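PDB 2B9S: topoisomerase I-like protein from Leishmania donovani, which probably relaxes supercoiled DNA by nicking one strand, forming a transient covalent enzyme-DNA link, and resealing it, as eukaryotic type IB topoisomerases do. Local coordinates for residues Ser84-Glu87 / Ile88-Lys91; Glu57-Ala60 / Thr61-Ala64; Pro106-Gln109 / Trp110-Gln114; Met74-Phe77 / Arg78-Phe81. All blocks are in the same frame, centred on the assembly; numbering follows the deposited sequence.

All four contacts are local, i to i+3 or i+4 pairings within three helices of the DNA-binding region. Contacts 1 and 4 share helix 75-89, at its C-terminal end and its first turns, with centres 15 Å apart. Contact 2, on helix 54-64, is the most buried and lies between the others: V59 and A60 meet W85 and I88 of contact 1, F63 and V59 meet F81 of contact 4, and T61 and A64 meet I107 of contact 3. Contact 3, on helix 105-119, is a surface contact made by aromatic and aliphatic groups. A salt bridge marks contact 1 and a long one contact 4, whereas contact 2 relies on a hydroxyl bound to the backbone.

Contact 1: residues Ser84-Glu87 / Ile88-Lys91; sequences SWRE and ILDK
L89 lays its CD1 methyl over the six-membered ring of W85, one turn earlier in the helix. L89 CD1 is 3.7 Å from the centroid of the W85 six-membered ring and 13° off its normal, which defines a CH-pi contact over the face. The indole gets there because W85 CG lies opposite its own backbone N (chi1 -169°), next to the carbonyl carbon, so that the ring swings forward to the level of L89. The indole N-H is held as well: W85 NE1 is hydrogen-bonded to E56 O of helix 54-64.

Residues 84-89 are the last turn and a half of helix 75-89, with D90 and K91 following it. This end packs against helix 54-64, where W85 touches A60 and I88 reaches E55 and V59. In the backbone, L89 N donates to W85 O at 3.0 Å, a nearly straight i to i+4 bond.

R86 and D90 form a salt bridge on another side of the helix. The arginine bends at chi2 and chi3, curling the chain so that NE reaches forward, one turn on, to D90 OD1 at 3.0 Å, though the modelled place of OD1 is less sure. OD1 sits at the guanidinium edge in its plane, yet the two planar groups are turned 67° apart. K91 NZ turns to E55 in a salt bridge with helix 54-64.

Contact 2: residues Glu57-Ala60 / Thr61-Ala64; sequences EEVA and TMFA
Helix 54-64, a short helix in the DNA-binding region packed against helix 75-89, helix 105-119 and the loop around H39, supplies both halves of this contact, and its defining feature is a threonine hydroxyl turned back onto the helix backbone. T61 OG1 donates to E57 O at 2.6 Å, while T61 N donates to the same oxygen at 3.0 Å. The carbonyl is thus gripped twice by one residue, and the two donors approach from opposite faces of its plane, each tilted about 30° out of it. The torsion explains the reach: with chi1 -56°, OG1 sits beside its own backbone N and opposite the carbonyl carbon, which directs it toward the preceding turn. H39 NE2 is a second partner of this hydroxyl, linking the helix to the loop.

The glutamate side chains point to other parts of the protein: the buried E57 carboxylate is met by Y36 OH and by the backbone N atoms of H39 and G40, whereas E58 pairs through OE2 with R178 in a salt bridge, and M62 packs along the aliphatic part of its chain.

That methionine runs extended beyond CG and crosses the E58 chain at a slant, its backbone N bonded to E58 O at 3.2 Å. V59 CG2 lies 4.4 Å from M62 SD, a loose apolar approach. A closer one is made by the terminal methyl, M62 CE, which rests 3.8 Å from E58 CG.

Contact 3: residues Pro106-Gln109 / Trp110-Gln114; sequences PIYQ and WHLVQ
Y108 and L112 meet one turn apart, with L112 CG over one face of the phenol ring, 4.2 Å from its centroid and offset toward the rim. At 22° off the ring normal this is a CH-pi contact, and L112 CD1 adds an apolar approach of 3.7 Å to Y108 CE1.

The backbone donors are satisfied in sequence. W110 N donates to P106 O, H111 N to I107 O, L112 N to Y108 O and V113 N to Q109 O, all at 2.9 to 3.1 Å; Q114 N continues the series to W110 O. Each carbonyl of 106-109 therefore has an i+4 partner. The side-chain amide of Q109 looks back instead: NE2 donates to E105 OE2, while OE1 lies 3.7 Å from L112 CD1.

The H111 and Y108 rings meet obliquely, with planes at 40°. On another side, W110 takes Q114 CG over one ring face and approaches H39, while I107 packs on T61 and A64 of helix 54-64. The unbroken run of i to i+4 bonds is that of a regular alpha-helix, here helix 105-119 with its I107 side set against helix 54-64 of the same DNA-binding region.

Contact 4: residues Met74-Phe77 / Arg78-Phe81; sequences MEVF and RRNF
R78 folds its aliphatic chain over the carbonyl oxygen of M74, with R78 CG only 3.2 Å from M74 O. That oxygen also receives R78 N at 3.1 Å, so the backbone bond and the hydrocarbon chain gather at one atom. CG stands opposite the carbonyl carbon of R78 (chi1 -65°), which brings it over the turn below, and the later bend at chi3 sends the guanidinium away to F63. There NH1 donates to Y72 O, the firmer of its polar links; the approach of R78 NE to E75 OE2, at 3.8 Å, is a long salt bridge, with the carboxylate and guanidinium planes 63° apart.

M74 occupies the N-cap position of helix 75-89, and the contact covers the first turns of that helix within the DNA-binding region. Three further i to i+4 bonds carry the helix on, from R79 N to E75 O, N80 N to V76 O and F81 N to F77 O. Their nearly straight N-H...O geometry fits a regular helix.

On the flank facing the 170-172 loop, V76 and N80 lie side by side and point the same way, V76 CG1 being 3.4 Å from N80 ND2. This amide nitrogen donates to M172 O and P170 O, so two loop carbonyls hold the amide. One face of the R79 guanidinium looks loosely on V76 CA and E75 O, both offset toward its rim. F77 and F81 lead inward, where F81 stacks on F63 of helix 54-64 and F77 stacks on Y71.

Contact 1: residues Ser84-Glu87 / Ile88-Lys91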
loop_
_atom_site.group_PDB
_atom_site.type_symbol
_atom_site.label_atom_id
_atom_site.label_comp_id
_atom_site.label_asym_id
_atom_site.label_seq_id
_atom_site.Cartn_x
_atom_site.Cartn_y
_atom_site.Cartn_z
ATOM N N SER D 84 0.737 24.841 -8.825
ATOM C CA SER D 84 -0.627 24.374 -9.052
ATOM C C SER D 84 -1.650 25.500 -8.941
ATOM O O SER D 84 -2.521 25.630 -9.803
ATOM C CB SER D 84 -0.996 23.235 -8.095
ATOM O OG SER D 84 -0.352 22.023 -8.457
ATOM N N TRP D 85 -1.520 26.310 -7.890
ATOM C CA TRP D 85 -2.450 27.394 -7.603
ATOM C C TRP D 85 -2.411 28.487 -8.673
ATOM O O TRP D 85 -3.460 28.956 -9.123
ATOM C CB TRP D 85 -2.161 27.974 -6.218
ATOM C CG TRP D 85 -3.201 28.908 -5.703
ATOM C CD1 TRP D 85 -4.565 28.802 -5.854
ATOM C CD2 TRP D 85 -2.975 30.093 -4.926
ATOM N NE1 TRP D 85 -5.190 29.855 -5.234
ATOM C CE2 TRP D 85 -4.244 30.662 -4.658
ATOM C CE3 TRP D 85 -1.818 30.750 -4.457
ATOM C CZ2 TRP D 85 -4.394 31.840 -3.909
ATOM C CZ3 TRP D 85 -1.973 31.933 -3.724
ATOM C CH2 TRP D 85 -3.249 32.459 -3.450
ATOM N N ARG D 86 -1.198 28.879 -9.066
ATOM C CA ARG D 86 -0.936 29.806 -10.176
ATOM C C ARG D 86 -1.470 29.377 -11.547
ATOM O O ARG D 86 -1.834 30.236 -12.353
ATOM C CB ARG D 86 0.572 30.060 -10.308
ATOM C CG ARG D 86 1.179 30.987 -9.262
ATOM C CD ARG D 86 0.739 32.447 -9.410
ATOM N NE ARG D 86 1.085 33.015 -10.715
ATOM C CZ ARG D 86 2.256 33.582 -11.036
ATOM N NH1 ARG D 86 3.249 33.667 -10.161
ATOM N NH2 ARG D 86 2.435 34.058 -12.255
ATOM N N GLU D 87 -1.479 28.073 -11.841
ATOM C CA GLU D 87 -2.100 27.564 -13.078
ATOM C C GLU D 87 -3.577 27.950 -13.156
ATOM O O GLU D 87 -4.112 28.185 -14.243
ATOM C CB GLU D 87 -2.048 26.044 -13.136
ATOM C CG GLU D 87 -0.768 25.419 -13.596
ATOM C CD GLU D 87 -0.907 23.901 -13.700
ATOM O OE1 GLU D 87 -0.021 23.180 -13.172
ATOM O OE2 GLU D 87 -1.927 23.440 -14.278
ATOM N N ILE D 88 -4.238 27.944 -12.001
ATOM C CA ILE D 88 -5.637 28.321 -11.890
ATOM C C ILE D 88 -5.761 29.843 -11.956
ATOM O O ILE D 88 -6.552 30.374 -12.753
ATOM C CB ILE D 88 -6.287 27.736 -10.602
ATOM C CG1 ILE D 88 -6.255 26.196 -10.647
ATOM C CG2 ILE D 88 -7.736 28.259 -10.414
ATOM C CD1 ILE D 88 -6.436 25.504 -9.294
ATOM N N LEU D 89 -4.967 30.530 -11.128
ATOM C CA LEU D 89 -4.983 31.979 -11.016
ATOM C C LEU D 89 -4.636 32.679 -12.332
ATOM O O LEU D 89 -5.151 33.772 -12.622
ATOM C CB LEU D 89 -3.992 32.431 -9.929
ATOM C CG LEU D 89 -4.228 32.273 -8.420
ATOM C CD1 LEU D 89 -2.927 32.519 -7.655
ATOM C CD2 LEU D 89 -5.310 33.238 -7.907
ATOM N N ASP D 90 -3.720 32.073 -13.093
ATOM C CA ASP D 90 -3.185 32.662 -14.334
ATOM C C ASP D 90 -4.180 32.644 -15.481
ATOM O O ASP D 90 -3.875 33.130 -16.560
ATOM C CB ASP D 90 -1.890 31.978 -14.779
ATOM C CG ASP D 90 -0.685 32.368 -13.927
ATOM O OD1 ASP D 90 -0.823 33.202 -13.004
ATOM O OD2 ASP D 90 0.417 31.831 -14.187
ATOM N N LYS D 91 -5.370 32.092 -15.253
ATOM C CA LYS D 91 -6.438 32.171 -16.257
ATOM C C LYS D 91 -7.060 33.571 -16.317
ATOM O O LYS D 91 -7.690 33.926 -17.312
ATOM C CB LYS D 91 -7.495 31.102 -16.012
ATOM C CG LYS D 91 -6.965 29.693 -16.246
ATOM C CD LYS D 91 -8.082 28.676 -16.261
ATOM C CE LYS D 91 -8.513 28.317 -14.866
ATOM N NZ LYS D 91 -9.987 28.271 -14.784
#

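Contact 2: residues Glu57-Ala60 / Thr61-Ala64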
loop_
_atom_site.group_PDB
_atom_site.type_symbol
_atom_site.label_atom_id
_atom_site.label_comp_id
_atom_site.label_asym_id
_atom_site.label_seq_id
_atom_site.Cartn_x
_atom_site.Cartn_y
_atom_site.Cartn_z
ATOM N N GLU D 57 -10.197 29.754 -4.597
ATOM C CA GLU D 57 -10.418 29.788 -3.174
ATOM C C GLU D 57 -10.311 28.407 -2.553
ATOM O O GLU D 57 -9.829 28.255 -1.421
ATOM C CB GLU D 57 -11.798 30.391 -2.874
ATOM C CG GLU D 57 -12.106 30.385 -1.397
ATOM C CD GLU D 57 -13.570 30.606 -1.077
ATOM O OE1 GLU D 57 -14.057 31.756 -1.182
ATOM O OE2 GLU D 57 -14.220 29.625 -0.678
ATOM N N GLU D 58 -10.818 27.410 -3.273
ATOM C CA GLU D 58 -10.783 26.041 -2.797
ATOM C C GLU D 58 -9.338 25.571 -2.623
ATOM O O GLU D 58 -9.007 24.954 -1.608
ATOM C CB GLU D 58 -11.531 25.124 -3.773
ATOM C CG GLU D 58 -11.466 23.648 -3.412
ATOM C CD GLU D 58 -12.146 22.746 -4.419
ATOM O OE1 GLU D 58 -12.232 23.119 -5.620
ATOM O OE2 GLU D 58 -12.544 21.637 -4.009
ATOM N N VAL D 59 -8.499 25.863 -3.618
ATOM C CA VAL D 59 -7.093 25.469 -3.611
ATOM C C VAL D 59 -6.249 26.256 -2.587
ATOM O O VAL D 59 -5.416 25.671 -1.886
ATOM C CB VAL D 59 -6.503 25.465 -5.046
ATOM C CG1 VAL D 59 -5.007 25.098 -5.056
ATOM C CG2 VAL D 59 -7.277 24.473 -5.907
ATOM N N ALA D 60 -6.490 27.561 -2.480
ATOM C CA ALA D 60 -5.942 28.391 -1.389
ATOM C C ALA D 60 -6.269 27.834 -0.003
ATOM O O ALA D 60 -5.424 27.817 0.879
ATOM C CB ALA D 60 -6.451 29.857 -1.515
ATOM N N THR D 61 -7.509 27.381 0.182
ATOM C CA THR D 61 -7.999 26.888 1.467
ATOM C C THR D 61 -7.299 25.583 1.830
ATOM O O THR D 61 -7.052 25.323 2.990
ATOM C CB THR D 61 -9.584 26.707 1.459
ATOM O OG1 THR D 61 -10.213 27.949 1.108
ATOM C CG2 THR D 61 -10.141 26.239 2.819
ATOM N N MET D 62 -7.018 24.755 0.836
ATOM C CA MET D 62 -6.321 23.479 1.030
ATOM C C MET D 62 -4.964 23.655 1.746
ATOM O O MET D 62 -4.662 22.956 2.708
ATOM C CB MET D 62 -6.111 22.799 -0.321
ATOM C CG MET D 62 -7.297 22.077 -0.874
ATOM S SD MET D 62 -6.947 21.596 -2.576
ATOM C CE MET D 62 -8.629 21.114 -3.045
ATOM N N PHE D 63 -4.187 24.615 1.270
ATOM C CA PHE D 63 -2.915 25.037 1.846
ATOM C C PHE D 63 -3.053 25.763 3.196
ATOM O O PHE D 63 -2.408 25.374 4.182
ATOM C CB PHE D 63 -2.225 25.961 0.828
ATOM C CG PHE D 63 -0.816 26.394 1.215
ATOM C CD1 PHE D 63 0.246 25.487 1.197
ATOM C CD2 PHE D 63 -0.556 27.714 1.567
ATOM C CE1 PHE D 63 1.537 25.882 1.531
ATOM C CE2 PHE D 63 0.752 28.124 1.903
ATOM C CZ PHE D 63 1.791 27.204 1.877
ATOM N N ALA D 64 -3.880 26.815 3.223
ATOM C CA ALA D 64 -4.138 27.641 4.424
ATOM C C ALA D 64 -4.416 26.834 5.678
ATOM O O ALA D 64 -3.961 27.170 6.767
ATOM C CB ALA D 64 -5.318 28.633 4.163
#

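Contact 3: residues Pro106-Gln109 / Trp110-Gln114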
loop_
_atom_site.group_PDB
_atom_site.type_symbol
_atom_site.label_atom_id
_atom_site.label_comp_id
_atom_site.label_asym_id
_atom_site.label_seq_id
_atom_site.Cartn_x
_atom_site.Cartn_y
_atom_site.Cartn_z
ATOM N N PRO D 106 -6.884 35.064 7.362
ATOM C CA PRO D 106 -8.358 35.051 7.470
ATOM C C PRO D 106 -8.979 33.669 7.153
ATOM O O PRO D 106 -9.919 33.245 7.824
ATOM C CB PRO D 106 -8.797 36.118 6.448
ATOM C CG PRO D 106 -7.599 37.009 6.276
ATOM C CD PRO D 106 -6.412 36.101 6.416
ATOM N N ILE D 107 -8.454 32.959 6.154
ATOM C CA ILE D 107 -8.988 31.640 5.848
ATOM C C ILE D 107 -8.634 30.627 6.943
ATOM O O ILE D 107 -9.490 29.843 7.360
ATOM C CB ILE D 107 -8.547 31.117 4.475
ATOM C CG1 ILE D 107 -9.121 32.011 3.358
ATOM C CG2 ILE D 107 -8.926 29.622 4.355
ATOM C CD1 ILE D 107 -8.616 31.672 1.950
ATOM N N TYR D 108 -7.381 30.637 7.405
ATOM C CA TYR D 108 -6.988 29.788 8.533
ATOM C C TYR D 108 -7.906 29.963 9.732
ATOM O O TYR D 108 -8.366 28.992 10.321
ATOM C CB TYR D 108 -5.557 30.075 8.980
ATOM C CG TYR D 108 -5.110 29.136 10.084
ATOM C CD1 TYR D 108 -4.783 29.617 11.346
ATOM C CD2 TYR D 108 -5.034 27.758 9.860
ATOM C CE1 TYR D 108 -4.367 28.753 12.352
ATOM C CE2 TYR D 108 -4.633 26.885 10.850
ATOM C CZ TYR D 108 -4.291 27.386 12.100
ATOM O OH TYR D 108 -3.889 26.512 13.101
ATOM N N GLN D 109 -8.130 31.216 10.113
ATOM C CA GLN D 109 -9.003 31.532 11.242
ATOM C C GLN D 109 -10.436 31.073 11.016
ATOM O O GLN D 109 -11.050 30.530 11.932
ATOM C CB GLN D 109 -8.928 33.026 11.569
ATOM C CG GLN D 109 -7.536 33.460 12.066
ATOM C CD GLN D 109 -7.100 32.698 13.305
ATOM O OE1 GLN D 109 -7.929 32.281 14.123
ATOM N NE2 GLN D 109 -5.797 32.508 13.449
ATOM N N TRP D 110 -10.958 31.269 9.799
ATOM C CA TRP D 110 -12.259 30.693 9.388
ATOM C C TRP D 110 -12.293 29.188 9.651
ATOM O O TRP D 110 -13.239 28.676 10.228
ATOM C CB TRP D 110 -12.538 30.979 7.902
ATOM C CG TRP D 110 -13.748 30.253 7.350
ATOM C CD1 TRP D 110 -15.062 30.667 7.417
ATOM C CD2 TRP D 110 -13.767 28.988 6.662
ATOM N NE1 TRP D 110 -15.880 29.748 6.809
ATOM C CE2 TRP D 110 -15.120 28.707 6.339
ATOM C CE3 TRP D 110 -12.774 28.071 6.283
ATOM C CZ2 TRP D 110 -15.511 27.547 5.652
ATOM C CZ3 TRP D 110 -13.161 26.918 5.602
ATOM C CH2 TRP D 110 -14.529 26.659 5.306
ATOM N N HIS D 111 -11.244 28.486 9.229
ATOM C CA HIS D 111 -11.133 27.040 9.423
ATOM C C HIS D 111 -11.158 26.609 10.910
ATOM O O HIS D 111 -11.724 25.561 11.248
ATOM C CB HIS D 111 -9.888 26.506 8.681
ATOM C CG HIS D 111 -9.262 25.297 9.318
ATOM N ND1 HIS D 111 -9.781 24.026 9.179
ATOM C CD2 HIS D 111 -8.165 25.174 10.102
ATOM C CE1 HIS D 111 -9.027 23.172 9.848
ATOM N NE2 HIS D 111 -8.046 23.846 10.423
ATOM N N LEU D 112 -10.534 27.406 11.782
ATOM C CA LEU D 112 -10.517 27.126 13.227
ATOM C C LEU D 112 -11.884 27.329 13.869
ATOM O O LEU D 112 -12.221 26.657 14.838
ATOM C CB LEU D 112 -9.485 27.995 13.957
ATOM C CG LEU D 112 -7.986 27.795 13.759
ATOM C CD1 LEU D 112 -7.235 28.707 14.721
ATOM C CD2 LEU D 112 -7.549 26.341 13.958
ATOM N N VAL D 113 -12.647 28.277 13.338
ATOM C CA VAL D 113 -14.029 28.503 13.751
ATOM C C VAL D 113 -14.914 27.329 13.306
ATOM O O VAL D 113 -15.758 26.870 14.068
ATOM C CB VAL D 113 -14.563 29.875 13.214
ATOM C CG1 VAL D 113 -16.073 30.020 13.409
ATOM C CG2 VAL D 113 -13.834 31.023 13.887
ATOM N N GLN D 114 -14.709 26.834 12.086
ATOM C CA GLN D 114 -15.502 25.723 11.560
ATOM C C GLN D 114 -15.231 24.411 12.277
ATOM O O GLN D 114 -16.146 23.617 12.460
ATOM C CB GLN D 114 -15.294 25.541 10.045
ATOM C CG GLN D 114 -15.602 26.767 9.210
ATOM C CD GLN D 114 -16.905 27.433 9.601
ATOM O OE1 GLN D 114 -17.984 26.865 9.412
ATOM N NE2 GLN D 114 -16.813 28.647 10.151
#

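Contact 4: residues Met74-Phe77 / Arg78-Phe81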
loop_
_atom_site.group_PDB
_atom_site.type_symbol
_atom_site.label_atom_id
_atom_site.label_comp_id
_atom_site.label_asym_id
_atom_site.label_seq_id
_atom_site.Cartn_x
_atom_site.Cartn_y
_atom_site.Cartn_z
ATOM N N MET D 74 7.785 22.847 4.288
ATOM C CA MET D 74 8.723 22.221 3.348
ATOM C C MET D 74 8.767 22.986 2.036
ATOM O O MET D 74 7.731 23.252 1.451
ATOM C CB MET D 74 8.329 20.771 3.084
ATOM C CG MET D 74 8.427 19.881 4.303
ATOM S SD MET D 74 8.029 18.174 3.917
ATOM C CE MET D 74 7.772 17.558 5.575
ATOM N N GLU D 75 9.954 23.319 1.548
ATOM C CA GLU D 75 10.037 24.087 0.302
ATOM C C GLU D 75 9.439 23.422 -0.936
ATOM O O GLU D 75 8.860 24.107 -1.775
ATOM C CB GLU D 75 11.460 24.556 -0.011
ATOM C CG GLU D 75 11.705 26.025 0.379
ATOM C CD GLU D 75 10.597 27.004 -0.109
ATOM O OE1 GLU D 75 10.162 26.922 -1.304
ATOM O OE2 GLU D 75 10.168 27.859 0.718
ATOM N N VAL D 76 9.589 22.102 -1.055
ATOM C CA VAL D 76 9.116 21.396 -2.237
ATOM C C VAL D 76 7.589 21.408 -2.253
ATOM O O VAL D 76 6.981 21.619 -3.295
ATOM C CB VAL D 76 9.666 19.950 -2.310
ATOM C CG1 VAL D 76 9.064 19.207 -3.499
ATOM C CG2 VAL D 76 11.218 19.965 -2.415
ATOM N N PHE D 77 6.998 21.184 -1.081
ATOM C CA PHE D 77 5.566 21.197 -0.902
ATOM C C PHE D 77 4.974 22.562 -1.276
ATOM O O PHE D 77 4.014 22.630 -2.046
ATOM C CB PHE D 77 5.195 20.818 0.545
ATOM C CG PHE D 77 3.710 20.668 0.761
ATOM C CD1 PHE D 77 2.921 21.769 1.163
ATOM C CD2 PHE D 77 3.092 19.451 0.554
ATOM C CE1 PHE D 77 1.536 21.644 1.341
ATOM C CE2 PHE D 77 1.705 19.319 0.738
ATOM C CZ PHE D 77 0.932 20.424 1.127
ATOM N N ARG D 78 5.586 23.623 -0.738
ATOM C CA ARG D 78 5.171 25.013 -0.953
ATOM C C ARG D 78 5.300 25.433 -2.408
ATOM O O ARG D 78 4.420 26.105 -2.959
ATOM C CB ARG D 78 6.009 25.955 -0.084
ATOM C CG ARG D 78 5.806 25.786 1.389
ATOM C CD ARG D 78 6.826 26.596 2.176
ATOM N NE ARG D 78 6.606 28.040 2.049
ATOM C CZ ARG D 78 5.798 28.766 2.824
ATOM N NH1 ARG D 78 5.098 28.204 3.810
ATOM N NH2 ARG D 78 5.698 30.072 2.608
ATOM N N ARG D 79 6.399 25.022 -3.021
ATOM C CA ARG D 79 6.647 25.287 -4.419
ATOM C C ARG D 79 5.620 24.595 -5.317
ATOM O O ARG D 79 5.088 25.202 -6.241
ATOM C CB ARG D 79 8.087 24.911 -4.808
ATOM C CG ARG D 79 8.239 24.429 -6.256
ATOM C CD ARG D 79 9.637 24.627 -6.852
ATOM N NE ARG D 79 10.710 24.429 -5.880
ATOM C CZ ARG D 79 11.224 23.248 -5.536
ATOM N NH1 ARG D 79 10.764 22.118 -6.072
ATOM N NH2 ARG D 79 12.202 23.210 -4.632
ATOM N N ASN D 80 5.335 23.335 -5.048
ATOM C CA ASN D 80 4.408 22.596 -5.902
ATOM C C ASN D 80 2.974 23.086 -5.770
ATOM O O ASN D 80 2.264 23.183 -6.758
ATOM C CB ASN D 80 4.496 21.109 -5.620
ATOM C CG ASN D 80 5.714 20.481 -6.234
ATOM O OD1 ASN D 80 6.137 20.865 -7.324
ATOM N ND2 ASN D 80 6.297 19.498 -5.533
ATOM N N PHE D 81 2.564 23.389 -4.543
ATOM C CA PHE D 81 1.283 24.059 -4.294
ATOM C C PHE D 81 1.137 25.362 -5.093
ATOM O O PHE D 81 0.125 25.568 -5.763
ATOM C CB PHE D 81 1.052 24.335 -2.796
ATOM C CG PHE D 81 0.098 25.492 -2.551
ATOM C CD1 PHE D 81 -1.296 25.327 -2.735
ATOM C CD2 PHE D 81 0.594 26.769 -2.223
ATOM C CE1 PHE D 81 -2.178 26.411 -2.571
ATOM C CE2 PHE D 81 -0.263 27.835 -2.058
ATOM C CZ PHE D 81 -1.661 27.658 -2.222
#